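Local coordinates for protein deacetylase EF_0837 (Enterococcus faecalis, PDB 2ICS) that works as a binuclear zinc amidohydrolase-type esterase that deacetylates acetyl-(R)-mandelate in vitro with very low efficiency, and binds adenine beside its metal centre, at residues A54-D59 with K306-P311; G82-I87 with D328-I333; I117-I122 with L131-A136; V123-L128 with S158-G163. All blocks are in the same frame, centred on the assembly; numbering follows the deposited sequence.

Contact 1 of 4, residues A54-D59 with K306-P311; sequences AGWIDD and KVTKAP
Ile-57 and Val-307 are joined by a short backbone bond: Ile-57 N donates to Val-307 O at 2.6 Å, almost straight at 161°. The side chain of Ile-57 then runs over the second segment from that anchor. Ile-57 CB sits 3.8 Å from Pro-311 CG, and Ile-57 CG2 reaches Pro-311 CB at 4.0 Å. On the other branch, chi1 (-58°) sets CG1 beside the backbone N, and an extended chi2 carries Ile-57 CD1 to 3.6 Å from Thr-308 O. Strand 51-61 belongs to the TIM barrel and carries the zinc ligand His-60 just past this contact, with His-62 following its end; residues 306-308 lead into helix 309-314, so the strand is pinned to the start of a helix late in the chain. Trp-56 receives Val-307 CG2 over a face of its indole, 4.3 Å from the five-membered ring centroid and 23° off the normal, a CH-pi contact, while Thr-308 CG2 stands at the ring edge. Thr-308 CG2 also lies 3.4 Å from Ala-54 O, and the threonine hydroxyl turns back to bond Ile-304 O. Toward the metal end, Asp-59 crosses the proline at about a right angle, Asp-59 OD2 3.7 Å from Pro-311 CB; the same oxygen has a weak bond to Asn-314 ND2. Helix 286-296 adds Met-290, which touches both Trp-56 and Val-307.

Contact 2 of 4, residues G82-I87 with D328-I333; sequences GVTTVI and DADLTI
Thr-332 OG1 donates to Gly-82 O at 2.8 Å, the direct bond between the two segments and the anchor of their close-packed part. The hydroxyl lies beside the backbone N of its own residue (chi1 -59°), which presents it to the glycine carbonyl with a C=O...O angle of 156°. Thr-332 CG2 also lies 3.4 Å from Gly-82 O. Next to this, Thr-84 puts its methyl CG2 3.7 Å from Leu-331 O, and Thr-84 OG1 lies at the same distance from Asp-330 CB.

The other part is looser. Here Thr-85 OG1 and Asp-330 OD2 stand 4.1 Å apart, too far for a direct bond, and a water bridges them. This water lies 2.6 Å from Thr-85 OG1, is hydrogen-bonded to Thr-84 OG1 as well, and donates to Asp-330 OD2 at 2.9 Å. The carboxylate is also held from outside, OD1 by Gly-365 N and OD2 by a salt bridge to Lys-320, which probably steadies its charge in this buried setting.

Strand 51-61 lies between 83-89 and 331-344 in the mixed sheet, and the two threonines bond to it at Trp-56: Thr-332 OG1 with its N, Thr-84 OG1 with its O. Residues 82-85 and 330-332 run roughly antiparallel, 150° apart. On its other side 83-89 pairs with 110-114, and 331-344 pairs with 350-364, whose Ile-364 packs on Thr-84 and Asp-330.

Contact 3 of 4, residues I117-I122 with L131-A136; sequences ISKWGI and LSKVQA
Ser-118 and Val-134 bring their CA atoms to 4.4 Å, and beside them Lys-119 N donates to Lys-133 O at 2.9 Å and 166°, linking a type I turn over 118-121 to a 3-10 turn over 131-133. Two CA-H...O contacts accompany this bond: Val-134 CA to Ile-117 O at 3.4 Å and Ser-118 CA to the same Lys-133 O. A water donates to Ile-117 O at 2.7 Å and lies near Gln-135 O too.

Among the side chains, Lys-119 CG lies 3.4 Å from Lys-133 O, the carbonyl that its own N binds, and the chain crosses the Gln-135 side chain obliquely. Lys-133 instead runs out fully extended, Lys-133 CB 3.3 Å from Ser-118 OG. That hydroxyl, anti to the backbone N (chi1 -171°), has its hydrogen bond with Glu-127 O. Val-134 lays CG1 against Ile-117, 4.2 Å from Ile-117 CB.

Both segments belong to the long loop between strand 110-114 and helix 136-145, with Gln-135 at the N-cap position of that helix. Helix 168-178 covers this region through Ile-176, which touches Ile-117, and Leu-172, which touches Val-134.

Contact 4 of 4, residues V123-L128 with S158-G163; sequences VAQDEL and SRTVIG. With ADE (adenine), chain D.
Leu-128 and Val-161 join the loop after strand 110-114 to the short, weakly bonded helix 159-162 that follows strand 156-157, at the active-site end of the TIM barrel. The backbone link is Leu-128 N to Val-161 O, long and bent at 3.2 Å and 141°, with the donor tilted 35° from the carbonyl plane. Nearby, Asp-126 CB rests 3.3 Å from Thr-160 O while the Asp-126 carboxylate leads away. Within the second segment Ser-158 O takes Val-161 N and Ile-162 N from opposite faces of its plane, closing the turn.

Apolar contact centres on Val-161 CG1. Anti to the backbone N (chi1 -175°), it sits 3.8 Å from Leu-128 CG, the two side chains lying side by side and pointing the same way. Leu-128 CB meets Ile-162 CG2 at 4.2 Å.

Two polar side chains of these segments, Glu-127 and Ser-158, link to active-site residues. Glu-127 brings OE1 within 3.9 Å of Val-161 CG1, and the same oxygen forms a salt bridge to Arg-156 NE; Arg-156 is thought, by similarity, to stabilise the transition state, so Glu-127 is well placed to position it. Ser-158 OG bonds His-188, a zinc ligand.

Gln-125 and Thr-160 complete the account at the bound adenine, both on the same side of the purine. Thr-160 OG1 is 3.8 Å from adenine N9. The chain of Gln-125 bends at chi2, which turns CD toward the base, and Gln-125 NE2 lies above the purine plane, 3.4 Å from adenine N3.

Overall arrangement
The contacts form two pairs. Contacts 1 and 2, centres 8 Å apart, share the seven-stranded mixed sheet: strand 51-61 lies between 83-89 and 331-344, and the two contacts touch through Gly-55 and Trp-56. Contacts 3 and 4 also touch, centres 11 Å apart; both segments of contact 3 and segment 123-128 of contact 4 belong to the loop between strand 110-114 and helix 136-145. The pairs are about 28 to 32 Å apart by centres. Along the chain contacts 1 and 2 cross, as do 3 and 4, and the second pair is nested inside the loops closed by the first. Thus the late chain locks onto early barrel strands, while contact 4 supplies Gln-125 and Thr-160 to the adenine pocket.

Contact 1 of 4, residues A54-D59 with K306-P311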
# COMPACT_ATOMS: atom_id res chain seq x y z
N ALA A 54 -11.40 -3.95 -8.50
CA ALA A 54 -11.34 -2.53 -8.22
C ALA A 54 -9.90 -2.17 -8.54
O ALA A 54 -9.02 -3.03 -8.49
CB ALA A 54 -11.64 -2.27 -6.77
N GLY A 55 -9.64 -0.91 -8.90
CA GLY A 55 -8.27 -0.52 -9.20
C GLY A 55 -7.36 -0.87 -8.03
O GLY A 55 -7.66 -0.53 -6.89
N TRP A 56 -6.24 -1.53 -8.31
CA TRP A 56 -5.32 -1.92 -7.25
C TRP A 56 -4.74 -0.68 -6.58
O TRP A 56 -4.51 0.34 -7.23
CB TRP A 56 -4.19 -2.78 -7.80
CG TRP A 56 -4.64 -4.08 -8.42
CD1 TRP A 56 -5.87 -4.66 -8.31
CD2 TRP A 56 -3.85 -4.97 -9.23
NE1 TRP A 56 -5.89 -5.86 -9.00
CE2 TRP A 56 -4.66 -6.07 -9.57
CE3 TRP A 56 -2.52 -4.93 -9.70
CZ2 TRP A 56 -4.20 -7.13 -10.36
CZ3 TRP A 56 -2.06 -5.99 -10.49
CH2 TRP A 56 -2.91 -7.08 -10.81
N ILE A 57 -4.50 -0.78 -5.27
CA ILE A 57 -3.98 0.33 -4.47
C ILE A 57 -2.76 -0.10 -3.67
O ILE A 57 -2.81 -1.07 -2.91
CB ILE A 57 -5.05 0.84 -3.47
CG1 ILE A 57 -6.32 1.28 -4.21
CG2 ILE A 57 -4.49 2.00 -2.66
CD1 ILE A 57 -7.51 1.58 -3.27
N ASP A 58 -1.65 0.63 -3.83
CA ASP A 58 -0.41 0.34 -3.12
C ASP A 58 -0.28 1.41 -2.03
O ASP A 58 0.14 2.52 -2.33
CB ASP A 58 0.78 0.44 -4.08
CG ASP A 58 2.03 -0.20 -3.53
OD1 ASP A 58 2.14 -0.35 -2.29
OD2 ASP A 58 2.92 -0.56 -4.34
N ASP A 59 -0.62 1.08 -0.79
CA ASP A 59 -0.56 2.09 0.27
C ASP A 59 0.80 2.35 0.94
O ASP A 59 0.86 2.96 2.00
CB ASP A 59 -1.63 1.82 1.35
CG ASP A 59 -1.33 0.59 2.19
OD1 ASP A 59 -0.18 0.10 2.17
OD2 ASP A 59 -2.26 0.14 2.90
N LYS A 306 -6.80 -7.51 -0.49
CA LYS A 306 -5.72 -6.87 0.25
C LYS A 306 -4.96 -5.77 -0.50
O LYS A 306 -4.10 -5.10 0.08
CB LYS A 306 -4.76 -7.94 0.78
CG LYS A 306 -5.42 -8.83 1.82
CD LYS A 306 -4.56 -10.01 2.23
CE LYS A 306 -5.36 -11.01 3.07
NZ LYS A 306 -5.96 -10.38 4.29
N VAL A 307 -5.27 -5.58 -1.78
CA VAL A 307 -4.64 -4.52 -2.57
C VAL A 307 -5.73 -3.59 -3.11
O VAL A 307 -5.48 -2.80 -4.01
CB VAL A 307 -3.79 -5.06 -3.76
CG1 VAL A 307 -2.62 -5.87 -3.25
CG2 VAL A 307 -4.66 -5.89 -4.70
N THR A 308 -6.93 -3.71 -2.55
CA THR A 308 -8.05 -2.86 -2.97
C THR A 308 -8.90 -2.37 -1.81
O THR A 308 -8.72 -1.25 -1.32
CB THR A 308 -8.99 -3.58 -3.98
OG1 THR A 308 -9.42 -4.83 -3.43
CG2 THR A 308 -8.28 -3.82 -5.29
N LYS A 309 -9.82 -3.21 -1.35
CA LYS A 309 -10.71 -2.84 -0.25
C LYS A 309 -9.98 -2.52 1.06
O LYS A 309 -10.30 -1.54 1.73
CB LYS A 309 -11.73 -3.96 -0.01
CG LYS A 309 -12.79 -3.61 1.03
CD LYS A 309 -13.73 -4.78 1.28
CE LYS A 309 -14.83 -4.40 2.25
NZ LYS A 309 -15.74 -5.54 2.54
N ALA A 310 -9.01 -3.34 1.42
CA ALA A 310 -8.27 -3.12 2.66
C ALA A 310 -7.53 -1.77 2.66
O ALA A 310 -7.78 -0.92 3.52
CB ALA A 310 -7.29 -4.26 2.91
N PRO A 311 -6.60 -1.55 1.71
CA PRO A 311 -5.90 -0.27 1.71
C PRO A 311 -6.87 0.91 1.64
O PRO A 311 -6.66 1.93 2.28
CB PRO A 311 -4.99 -0.36 0.48
CG PRO A 311 -5.67 -1.38 -0.40
CD PRO A 311 -6.16 -2.40 0.59

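Contact 2 of 4, residues G82-I87 with D328-I333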
# COMPACT_ATOMS: atom_id res chain seq x y z
N GLY A 82 -0.64 -1.51 -13.36
CA GLY A 82 -2.01 -1.86 -13.01
C GLY A 82 -2.47 -1.28 -11.68
O GLY A 82 -3.53 -1.65 -11.18
N VAL A 83 -1.68 -0.38 -11.12
CA VAL A 83 -2.03 0.24 -9.84
C VAL A 83 -2.64 1.62 -10.11
O VAL A 83 -1.97 2.52 -10.61
CB VAL A 83 -0.79 0.35 -8.92
CG1 VAL A 83 -1.19 0.92 -7.56
CG2 VAL A 83 -0.14 -1.03 -8.74
N THR A 84 -3.92 1.76 -9.79
CA THR A 84 -4.63 3.01 -10.03
C THR A 84 -4.39 4.10 -8.99
O THR A 84 -4.48 5.29 -9.30
CB THR A 84 -6.16 2.75 -10.14
OG1 THR A 84 -6.64 2.14 -8.94
CG2 THR A 84 -6.45 1.84 -11.32
N THR A 85 -4.07 3.70 -7.76
CA THR A 85 -3.81 4.66 -6.69
C THR A 85 -2.59 4.26 -5.86
O THR A 85 -2.37 3.07 -5.60
CB THR A 85 -5.04 4.77 -5.73
OG1 THR A 85 -6.16 5.32 -6.44
CG2 THR A 85 -4.73 5.68 -4.55
N VAL A 86 -1.79 5.25 -5.47
CA VAL A 86 -0.62 4.99 -4.64
C VAL A 86 -0.57 6.02 -3.52
O VAL A 86 -1.04 7.15 -3.67
CB VAL A 86 0.72 5.08 -5.43
CG1 VAL A 86 0.81 3.96 -6.46
CG2 VAL A 86 0.86 6.45 -6.10
N ILE A 87 -0.02 5.61 -2.39
CA ILE A 87 0.10 6.49 -1.25
C ILE A 87 1.57 6.56 -0.87
O ILE A 87 2.16 5.55 -0.48
CB ILE A 87 -0.70 5.99 -0.04
CG1 ILE A 87 -2.15 5.71 -0.46
CG2 ILE A 87 -0.65 7.02 1.07
CD1 ILE A 87 -3.04 5.22 0.67
N ASP A 328 -15.56 5.91 -7.54
CA ASP A 328 -14.68 6.33 -8.63
C ASP A 328 -14.43 5.18 -9.60
O ASP A 328 -14.27 4.03 -9.19
CB ASP A 328 -13.36 6.86 -8.07
CG ASP A 328 -13.52 8.18 -7.34
OD1 ASP A 328 -14.61 8.80 -7.46
OD2 ASP A 328 -12.57 8.62 -6.65
N ALA A 329 -14.41 5.51 -10.88
CA ALA A 329 -14.19 4.52 -11.92
C ALA A 329 -12.71 4.16 -12.09
O ALA A 329 -12.06 4.57 -13.06
CB ALA A 329 -14.78 5.00 -13.24
N ASP A 330 -12.18 3.42 -11.13
CA ASP A 330 -10.80 2.94 -11.18
C ASP A 330 -10.90 1.42 -11.20
O ASP A 330 -11.52 0.83 -10.32
CB ASP A 330 -10.00 3.37 -9.94
CG ASP A 330 -9.82 4.87 -9.85
OD1 ASP A 330 -9.97 5.57 -10.88
OD2 ASP A 330 -9.51 5.35 -8.74
N LEU A 331 -10.29 0.80 -12.20
CA LEU A 331 -10.33 -0.65 -12.32
C LEU A 331 -9.03 -1.21 -12.85
O LEU A 331 -8.28 -0.53 -13.55
CB LEU A 331 -11.44 -1.09 -13.28
CG LEU A 331 -12.91 -0.77 -12.98
CD1 LEU A 331 -13.19 0.71 -13.23
CD2 LEU A 331 -13.78 -1.62 -13.89
N THR A 332 -8.76 -2.46 -12.51
CA THR A 332 -7.57 -3.13 -12.99
C THR A 332 -8.09 -4.38 -13.67
O THR A 332 -8.90 -5.12 -13.11
CB THR A 332 -6.62 -3.49 -11.83
OG1 THR A 332 -6.23 -2.30 -11.14
CG2 THR A 332 -5.38 -4.19 -12.38
N ILE A 333 -7.64 -4.59 -14.90
CA ILE A 333 -8.04 -5.73 -15.71
C ILE A 333 -6.77 -6.55 -15.88
O ILE A 333 -5.73 -6.04 -16.31
CB ILE A 333 -8.60 -5.24 -17.06
CG1 ILE A 333 -9.75 -4.26 -16.78
CG2 ILE A 333 -9.09 -6.40 -17.89
CD1 ILE A 333 -10.42 -3.70 -18.02
O HOH W 1 -7.96 3.52 -7.13

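Contact 3 of 4, residues I117-I122 with L131-A136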
# COMPACT_ATOMS: atom_id res chain seq x y z
N ILE A 117 6.01 13.10 10.16
CA ILE A 117 5.90 13.98 11.31
C ILE A 117 7.12 14.91 11.40
O ILE A 117 7.09 15.90 12.12
CB ILE A 117 5.75 13.20 12.62
CG1 ILE A 117 6.93 12.24 12.81
CG2 ILE A 117 4.43 12.45 12.61
CD1 ILE A 117 6.93 11.54 14.15
N SER A 118 8.18 14.57 10.67
CA SER A 118 9.39 15.40 10.63
C SER A 118 9.23 16.32 9.41
O SER A 118 9.17 15.85 8.28
CB SER A 118 10.63 14.52 10.47
OG SER A 118 11.81 15.28 10.64
N LYS A 119 9.18 17.63 9.66
CA LYS A 119 8.97 18.62 8.60
C LYS A 119 9.69 18.48 7.25
O LYS A 119 9.16 18.93 6.23
CB LYS A 119 9.19 20.04 9.14
CG LYS A 119 10.59 20.39 9.61
CD LYS A 119 10.68 21.91 9.85
CE LYS A 119 12.02 22.35 10.42
NZ LYS A 119 12.13 22.10 11.89
N TRP A 120 10.87 17.88 7.22
CA TRP A 120 11.56 17.74 5.94
C TRP A 120 11.47 16.33 5.36
O TRP A 120 12.14 16.00 4.39
CB TRP A 120 13.04 18.15 6.06
CG TRP A 120 13.21 19.62 6.29
CD1 TRP A 120 13.49 20.24 7.47
CD2 TRP A 120 13.04 20.66 5.32
NE1 TRP A 120 13.51 21.61 7.30
CE2 TRP A 120 13.23 21.89 5.99
CE3 TRP A 120 12.74 20.68 3.95
CZ2 TRP A 120 13.14 23.13 5.33
CZ3 TRP A 120 12.65 21.90 3.29
CH2 TRP A 120 12.85 23.11 3.99
N GLY A 121 10.62 15.50 5.96
CA GLY A 121 10.48 14.15 5.46
C GLY A 121 11.75 13.32 5.65
O GLY A 121 12.46 13.47 6.65
N ILE A 122 12.04 12.47 4.68
CA ILE A 122 13.20 11.60 4.75
C ILE A 122 14.45 12.16 4.07
O ILE A 122 15.25 11.40 3.53
CB ILE A 122 12.89 10.25 4.10
CG1 ILE A 122 12.53 10.49 2.63
CG2 ILE A 122 11.75 9.55 4.84
CD1 ILE A 122 12.01 9.29 1.91
N LEU A 131 14.59 16.15 17.33
CA LEU A 131 13.19 16.39 17.65
C LEU A 131 12.61 17.75 17.26
O LEU A 131 11.39 17.89 17.13
CB LEU A 131 12.96 16.16 19.13
CG LEU A 131 12.03 15.00 19.49
CD1 LEU A 131 12.44 13.74 18.74
CD2 LEU A 131 12.05 14.79 21.00
N SER A 132 13.46 18.76 17.08
CA SER A 132 12.96 20.08 16.71
C SER A 132 12.29 20.02 15.34
O SER A 132 11.43 20.85 15.03
CB SER A 132 14.09 21.11 16.70
OG SER A 132 15.08 20.78 15.74
N LYS A 133 12.68 19.04 14.53
CA LYS A 133 12.12 18.87 13.20
C LYS A 133 10.68 18.36 13.25
O LYS A 133 9.94 18.46 12.28
CB LYS A 133 12.95 17.89 12.38
CG LYS A 133 14.38 18.31 12.11
CD LYS A 133 15.09 17.23 11.29
CE LYS A 133 16.53 17.59 10.99
NZ LYS A 133 17.19 16.50 10.21
N VAL A 134 10.30 17.81 14.40
CA VAL A 134 8.96 17.27 14.58
C VAL A 134 8.03 18.29 15.23
O VAL A 134 7.79 18.25 16.44
CB VAL A 134 9.01 16.00 15.46
CG1 VAL A 134 7.61 15.46 15.70
CG2 VAL A 134 9.87 14.94 14.79
N GLN A 135 7.49 19.19 14.41
CA GLN A 135 6.57 20.22 14.91
C GLN A 135 5.12 19.86 14.62
O GLN A 135 4.71 19.80 13.46
CB GLN A 135 6.88 21.58 14.26
CG GLN A 135 8.21 22.18 14.66
CD GLN A 135 8.44 23.55 14.02
OE1 GLN A 135 7.69 24.50 14.26
NE2 GLN A 135 9.48 23.65 13.19
N ALA A 136 4.35 19.61 15.68
CA ALA A 136 2.95 19.26 15.53
C ALA A 136 2.20 20.30 14.70
O ALA A 136 1.40 19.95 13.83
CB ALA A 136 2.29 19.13 16.91
O HOH W 2 6.61 18.40 11.35

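Contact 4 of 4, residues V123-L128 with S158-G163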
# COMPACT_ATOMS: atom_id res chain seq x y z
N VAL A 123 14.61 13.48 4.08
CA VAL A 123 15.78 14.10 3.46
C VAL A 123 17.05 13.37 3.90
O VAL A 123 17.82 12.88 3.08
CB VAL A 123 15.90 15.60 3.82
CG1 VAL A 123 14.76 16.37 3.17
CG2 VAL A 123 15.87 15.78 5.33
N ALA A 124 17.25 13.30 5.21
CA ALA A 124 18.40 12.60 5.76
C ALA A 124 17.91 11.18 6.04
O ALA A 124 16.80 10.83 5.67
CB ALA A 124 18.87 13.26 7.04
N GLN A 125 18.74 10.37 6.69
CA GLN A 125 18.33 9.01 7.01
C GLN A 125 17.74 8.95 8.41
O GLN A 125 16.95 8.07 8.73
CB GLN A 125 19.53 8.06 6.91
CG GLN A 125 19.22 6.61 7.27
CD GLN A 125 18.25 5.94 6.30
OE1 GLN A 125 18.52 5.85 5.10
NE2 GLN A 125 17.12 5.48 6.83
N ASP A 126 18.14 9.91 9.25
CA ASP A 126 17.68 9.97 10.63
C ASP A 126 16.85 11.22 10.92
O ASP A 126 17.19 12.02 11.79
CB ASP A 126 18.89 9.94 11.57
CG ASP A 126 19.91 11.04 11.26
OD1 ASP A 126 20.94 11.11 11.97
OD2 ASP A 126 19.69 11.82 10.32
N GLU A 127 15.73 11.37 10.21
CA GLU A 127 14.89 12.54 10.39
C GLU A 127 14.15 12.63 11.73
O GLU A 127 13.43 13.59 11.97
CB GLU A 127 13.92 12.67 9.21
CG GLU A 127 13.65 11.38 8.47
CD GLU A 127 12.43 10.68 8.98
OE1 GLU A 127 12.09 9.59 8.47
OE2 GLU A 127 11.80 11.23 9.91
N LEU A 128 14.34 11.65 12.60
CA LEU A 128 13.70 11.69 13.91
C LEU A 128 14.75 11.80 15.02
O LEU A 128 14.43 11.77 16.21
CB LEU A 128 12.82 10.46 14.13
CG LEU A 128 11.55 10.36 13.26
CD1 LEU A 128 10.71 9.18 13.74
CD2 LEU A 128 10.74 11.65 13.35
N SER A 158 12.58 3.10 13.90
CA SER A 158 13.67 2.12 13.90
C SER A 158 15.02 2.79 14.16
O SER A 158 15.20 3.99 13.91
CB SER A 158 13.71 1.34 12.58
OG SER A 158 14.22 2.14 11.52
N ARG A 159 15.96 1.99 14.66
CA ARG A 159 17.31 2.42 15.01
C ARG A 159 17.96 3.56 14.23
O ARG A 159 18.30 4.59 14.82
CB ARG A 159 18.25 1.20 14.96
CG ARG A 159 19.71 1.50 15.22
CD ARG A 159 20.53 0.23 15.39
NE ARG A 159 20.44 -0.65 14.22
CZ ARG A 159 21.09 -0.46 13.08
NH1 ARG A 159 21.90 0.58 12.93
NH2 ARG A 159 20.94 -1.32 12.07
N THR A 160 18.15 3.38 12.93
CA THR A 160 18.81 4.40 12.12
C THR A 160 18.00 5.67 11.91
O THR A 160 18.51 6.65 11.36
CB THR A 160 19.19 3.82 10.73
OG1 THR A 160 18.00 3.58 9.96
CG2 THR A 160 19.96 2.51 10.88
N VAL A 161 16.76 5.69 12.36
CA VAL A 161 15.92 6.87 12.19
C VAL A 161 15.83 7.76 13.41
O VAL A 161 15.92 8.99 13.31
CB VAL A 161 14.47 6.48 11.78
CG1 VAL A 161 13.66 7.73 11.48
CG2 VAL A 161 14.49 5.56 10.57
N ILE A 162 15.66 7.14 14.58
CA ILE A 162 15.46 7.87 15.83
C ILE A 162 16.66 8.32 16.66
O ILE A 162 16.48 8.98 17.67
CB ILE A 162 14.58 7.05 16.79
CG1 ILE A 162 15.33 5.77 17.18
CG2 ILE A 162 13.24 6.74 16.12
CD1 ILE A 162 14.66 4.98 18.28
N GLY A 163 17.87 7.95 16.26
CA GLY A 163 19.03 8.35 17.05
C GLY A 163 18.87 7.93 18.50
O GLY A 163 18.73 6.75 18.79
N9 ADE D . 16.72 1.59 6.97
C8 ADE D . 15.83 0.91 7.77
N7 ADE D . 14.62 1.00 7.28
C5 ADE D . 14.65 1.74 6.14
C6 ADE D . 13.69 2.17 5.19
N6 ADE D . 12.35 1.83 5.33
N1 ADE D . 14.10 2.92 4.14
C2 ADE D . 15.39 3.27 3.98
N3 ADE D . 16.33 2.88 4.85
C4 ADE D . 16.01 2.13 5.93